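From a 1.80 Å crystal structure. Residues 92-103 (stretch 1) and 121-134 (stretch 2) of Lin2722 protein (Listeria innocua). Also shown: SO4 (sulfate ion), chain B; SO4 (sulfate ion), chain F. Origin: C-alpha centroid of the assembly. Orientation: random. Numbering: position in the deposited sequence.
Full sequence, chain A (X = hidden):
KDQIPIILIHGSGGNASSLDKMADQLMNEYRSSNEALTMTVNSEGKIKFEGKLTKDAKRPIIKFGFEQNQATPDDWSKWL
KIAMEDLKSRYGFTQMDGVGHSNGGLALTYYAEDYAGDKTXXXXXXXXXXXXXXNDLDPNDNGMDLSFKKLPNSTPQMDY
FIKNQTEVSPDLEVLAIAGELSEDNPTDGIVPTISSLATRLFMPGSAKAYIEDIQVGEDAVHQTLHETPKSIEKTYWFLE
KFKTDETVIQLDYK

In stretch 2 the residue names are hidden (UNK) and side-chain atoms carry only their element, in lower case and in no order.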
# COMPACT_ATOMS: atom_id res chain seq x y z
N GLY A 92 9.58 -7.94 17.69
CA GLY A 92 8.46 -8.84 18.03
C GLY A 92 7.06 -8.54 17.49
O GLY A 92 6.13 -9.29 17.78
N PHE A 93 6.92 -7.50 16.65
CA PHE A 93 5.63 -7.05 16.15
C PHE A 93 4.91 -8.20 15.47
O PHE A 93 5.43 -8.77 14.53
CB PHE A 93 5.79 -5.95 15.10
CG PHE A 93 6.55 -4.73 15.55
CD1 PHE A 93 6.18 -4.03 16.69
CD2 PHE A 93 7.63 -4.26 14.82
CE1 PHE A 93 6.88 -2.88 17.09
CE2 PHE A 93 8.33 -3.10 15.20
CZ PHE A 93 7.96 -2.43 16.35
N THR A 94 3.69 -8.51 15.89
CA THR A 94 2.97 -9.60 15.23
C THR A 94 2.11 -9.12 14.06
O THR A 94 1.75 -9.92 13.21
CB THR A 94 2.10 -10.34 16.23
OG1 THR A 94 1.24 -9.41 16.86
CG2 THR A 94 2.98 -11.02 17.29
N GLN A 95 1.76 -7.83 14.07
CA GLN A 95 1.01 -7.16 12.99
C GLN A 95 1.71 -5.88 12.58
O GLN A 95 2.44 -5.30 13.36
CB GLN A 95 -0.39 -6.77 13.43
CG GLN A 95 -1.25 -7.91 13.91
CD GLN A 95 -2.65 -7.44 14.22
OE1 GLN A 95 -2.91 -6.90 15.30
NE2 GLN A 95 -3.54 -7.62 13.28
N MSE A 96 1.43 -5.42 11.34
CA MSE A 96 1.83 -4.11 10.89
C MSE A 96 0.81 -3.61 9.87
O MSE A 96 0.14 -4.39 9.23
CB MSE A 96 3.18 -4.20 10.22
CG MSE A 96 3.14 -4.93 8.96
SE MSE A 96 4.99 -5.07 8.27
CE MSE A 96 4.59 -5.17 6.33
N ASP A 97 0.72 -2.30 9.75
CA ASP A 97 -0.03 -1.65 8.68
C ASP A 97 0.97 -1.15 7.63
O ASP A 97 2.14 -1.00 7.93
CB ASP A 97 -0.82 -0.50 9.23
CG ASP A 97 -1.81 -0.93 10.25
OD1 ASP A 97 -2.34 -2.03 10.15
OD2 ASP A 97 -2.09 -0.10 11.13
N GLY A 98 0.54 -0.99 6.40
CA GLY A 98 1.43 -0.49 5.36
C GLY A 98 0.75 0.48 4.42
O GLY A 98 -0.42 0.33 4.12
N VAL A 99 1.49 1.49 3.99
CA VAL A 99 1.07 2.43 2.99
C VAL A 99 2.11 2.37 1.91
O VAL A 99 3.30 2.56 2.17
CB VAL A 99 1.01 3.85 3.52
CG1 VAL A 99 0.47 4.79 2.42
CG2 VAL A 99 0.16 3.95 4.79
N GLY A 100 1.68 2.15 0.67
CA GLY A 100 2.59 2.10 -0.46
C GLY A 100 2.19 2.97 -1.64
O GLY A 100 1.03 2.92 -2.07
N HIS A 101 3.08 3.82 -2.10
CA HIS A 101 2.83 4.61 -3.30
C HIS A 101 3.17 3.75 -4.50
O HIS A 101 4.30 3.24 -4.59
CB HIS A 101 3.69 5.86 -3.22
CG HIS A 101 3.59 6.78 -4.39
ND1 HIS A 101 2.43 7.05 -5.08
CD2 HIS A 101 4.56 7.55 -4.97
CE1 HIS A 101 2.69 7.92 -6.05
NE2 HIS A 101 3.97 8.24 -6.00
N SER A 102 2.22 3.62 -5.41
CA SER A 102 2.41 3.00 -6.72
C SER A 102 2.99 1.59 -6.61
O SER A 102 2.35 0.73 -6.03
CB SER A 102 3.17 3.95 -7.67
OG SER A 102 2.94 3.50 -9.01
N ASN A 103 4.20 1.34 -7.14
CA ASN A 103 4.85 0.03 -6.99
C ASN A 103 4.90 -0.47 -5.54
O ASN A 103 4.83 -1.69 -5.28
CB ASN A 103 6.28 0.04 -7.58
CG ASN A 103 6.76 -1.33 -8.02
OD1 ASN A 103 6.05 -1.99 -8.79
ND2 ASN A 103 7.97 -1.77 -7.56
N UNK A 121 7.17 -13.26 10.12
CA UNK A 121 7.04 -11.84 9.78
C UNK A 121 5.72 -11.27 10.32
O UNK A 121 4.78 -12.03 10.54
c UNK A 121 7.14 -11.60 8.24
c UNK A 121 8.47 -12.13 7.69
c UNK A 121 5.95 -12.24 7.52
N UNK A 122 5.64 -9.93 10.48
CA UNK A 122 4.37 -9.39 10.96
C UNK A 122 3.25 -9.58 9.94
O UNK A 122 3.46 -9.47 8.73
c UNK A 122 6.21 -7.86 11.25
c UNK A 122 6.61 -8.85 10.26
c UNK A 122 4.69 -7.93 11.21
N UNK A 123 2.05 -9.86 10.42
CA UNK A 123 0.92 -10.03 9.52
C UNK A 123 0.48 -8.61 9.10
O UNK A 123 0.35 -7.73 9.95
c UNK A 123 -0.28 -10.67 10.22
c UNK A 123 0.03 -11.98 10.76
o UNK A 123 -0.66 -9.86 11.32
N UNK A 124 0.24 -8.40 7.81
CA UNK A 124 -0.28 -7.10 7.34
C UNK A 124 -1.75 -7.00 7.75
O UNK A 124 -2.52 -7.92 7.57
c UNK A 124 -0.16 -6.98 5.82
c UNK A 124 -0.15 -5.86 3.63
c UNK A 124 0.70 -4.61 5.69
c UNK A 124 -0.31 -5.64 5.17
N UNK A 125 -2.09 -5.89 8.37
CA UNK A 125 -3.43 -5.63 8.84
C UNK A 125 -4.12 -4.62 7.90
O UNK A 125 -5.02 -4.98 7.15
n UNK A 125 -4.24 -2.89 12.22
c UNK A 125 -4.81 -4.88 10.85
c UNK A 125 -3.41 -5.15 10.28
c UNK A 125 -4.79 -4.24 12.21
n UNK A 125 -5.16 -2.38 14.28
c UNK A 125 -4.44 -2.03 13.21
n UNK A 125 -3.94 -0.82 13.14
N UNK A 126 -3.70 -3.37 7.94
CA UNK A 126 -4.24 -2.35 7.02
C UNK A 126 -3.26 -2.15 5.88
O UNK A 126 -2.05 -2.07 6.12
c UNK A 126 -4.44 -1.04 7.72
n UNK A 126 -7.89 0.38 10.35
c UNK A 126 -5.51 0.15 9.63
c UNK A 126 -5.52 -1.10 8.82
c UNK A 126 -6.49 0.13 10.74
N UNK A 127 -3.76 -2.07 4.67
CA UNK A 127 -2.97 -1.91 3.45
C UNK A 127 -3.56 -0.74 2.68
O UNK A 127 -4.70 -0.80 2.24
c UNK A 127 -2.28 -2.23 0.32
c UNK A 127 -2.08 -3.32 1.39
c UNK A 127 -3.03 -3.15 2.57
c UNK A 127 -2.26 -4.77 0.82
N UNK A 128 -2.80 0.35 2.56
CA UNK A 128 -3.17 1.49 1.73
C UNK A 128 -2.30 1.54 0.48
O UNK A 128 -1.05 1.54 0.53
c UNK A 128 -3.46 4.04 1.62
c UNK A 128 -3.04 2.84 2.51
c UNK A 128 -3.86 2.84 3.81
N UNK A 129 -2.97 1.48 -0.68
CA UNK A 129 -2.29 1.50 -1.98
C UNK A 129 -2.67 2.79 -2.71
O UNK A 129 -3.85 3.03 -2.93
c UNK A 129 -2.70 0.25 -2.82
N UNK A 130 -1.67 3.62 -3.05
CA UNK A 130 -1.93 4.96 -3.59
C UNK A 130 -1.42 4.96 -5.03
O UNK A 130 -0.20 4.95 -5.27
c UNK A 130 -1.01 6.94 -0.36
c UNK A 130 -1.54 7.43 -3.31
c UNK A 130 -1.25 6.06 -2.73
c UNK A 130 -1.69 5.94 -1.26
N UNK A 131 -2.36 4.96 -5.99
CA UNK A 131 -2.05 4.94 -7.42
C UNK A 131 -1.28 3.70 -7.88
O UNK A 131 -0.39 3.79 -8.73
N UNK A 132 -1.64 2.54 -7.35
CA UNK A 132 -0.88 1.32 -7.61
C UNK A 132 -1.44 0.67 -8.86
O UNK A 132 -2.65 0.45 -8.92
c UNK A 132 -0.94 0.34 -6.44
o UNK A 132 -0.32 0.87 -5.25
N UNK A 133 -0.58 0.35 -9.84
CA UNK A 133 -1.13 -0.20 -11.08
C UNK A 133 -1.35 -1.72 -11.00
O UNK A 133 -0.58 -2.53 -11.56
c UNK A 133 1.21 0.21 -11.32
c UNK A 133 -0.07 0.21 -12.10
c UNK A 133 0.87 0.62 -9.96
N UNK A 134 -2.42 -2.11 -10.32
CA UNK A 134 -2.78 -3.52 -10.19
C UNK A 134 -2.91 -4.27 -11.50
O UNK A 134 -2.54 -5.43 -11.58
c UNK A 134 -3.00 -3.53 -5.71
c UNK A 134 -3.20 -3.99 -6.98
c UNK A 134 -3.50 -2.34 -5.34
c UNK A 134 -4.15 -1.50 -6.27
c UNK A 134 -4.03 -3.69 -9.32
c UNK A 134 -4.39 -1.98 -7.53
c UNK A 134 -3.85 -3.20 -7.92
S SO4 B . 5.43 3.01 -10.25
O1 SO4 B . 4.17 2.25 -10.45
O2 SO4 B . 5.21 4.43 -10.44
O3 SO4 B . 5.92 2.85 -8.88
O4 SO4 B . 6.42 2.51 -11.24
S SO4 F . -9.33 -2.55 12.82
O1 SO4 F . -9.49 -3.18 14.14
O2 SO4 F . -10.69 -2.58 12.19
O3 SO4 F . -8.81 -1.17 12.95
O4 SO4 F . -8.27 -3.24 12.04
O HOH W 1 3.13 -12.43 13.12

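Position 121 carries three carbons, one bearing the other two, and nothing of stretch 1 lies near them: a beta-branched, all-carbon side chain, Val121. At 122 three carbons close a ring onto the backbone N, which defines Pro122; its CB lies 4.1 Å from Met96 CG. Position 123 has a carbon bearing one oxygen and one carbon, hence Thr123. Its N donates to Thr94 O (2.8 Å, 173°) and its OG1 to the same oxygen (3.1 Å), while Met96 N donates to Thr123 O (2.9 Å).

Position 124 shows four carbons forked at the second, the pattern of Leu124; CD1 reaches Met96 CE at 4.0 Å. Leu124 CD1 also lies 3.7 Å from Gly98 N, and an ideal CB on Gly98 would sit a tight 3.4 Å from Leu124 CD1. At 125, three carbons lead to a nitrogen and then a carbon bearing two more, a guanidinium: Arg125. NE donates to Asp97 OD1 (2.9 Å) and NH2 to Asp97 OD2 (2.8 Å), a two-pronged salt bridge near the guanidinium plane. Position 126 has four carbons in a row ending in nitrogen, Lys126; its N donates to Asp97 OD1 (2.9 Å), and its NZ lies 3.2 Å from O3 of the chain F sulfate, a hydrogen bond.

Position 127, four carbons forked at the second, is Leu127, on the same sheet face as Leu124. Position 128, one carbon bearing two, is Val128, whose CB lies 4.0 Å from Val99 CG1. A single carbon at 129 gives Ala129. At 130, four carbons fork at the first, with one arm two carbons long: Ile130, whose CD1 packs 3.8 Å from Val99 CG1.

Position 131 has no side-chain atoms and phi of 62°, consistent with Gly131. One carbon and one oxygen at 132 make Ser132, whose OG donates to Ser102 O (2.8 Å). The ring closed onto N at 133 is Pro133, its CD 3.7 Å from Ser102 OG. A carbon and a six-carbon ring at 134 identify Phe134, beyond reach of stretch 1.

The contact is a parallel strand pair burying 959 Å². Bridges pair Gln95 with Thr123 and Met96 with Leu124, then shift by one at a bulge to pair Gly98 with Leu127. There Asp97 OD1 accepts from Lys126 N. Beyond it the ladder resumes: Gly98 N to Lys126 O, Val128 N to Gly98 O and Gly100 N to Val128 O, each 2.8 Å, ending with Ser102 N to Ile130 O (2.8 Å).

Stretch 2 121-134: VPTLRKLVAIGSPF
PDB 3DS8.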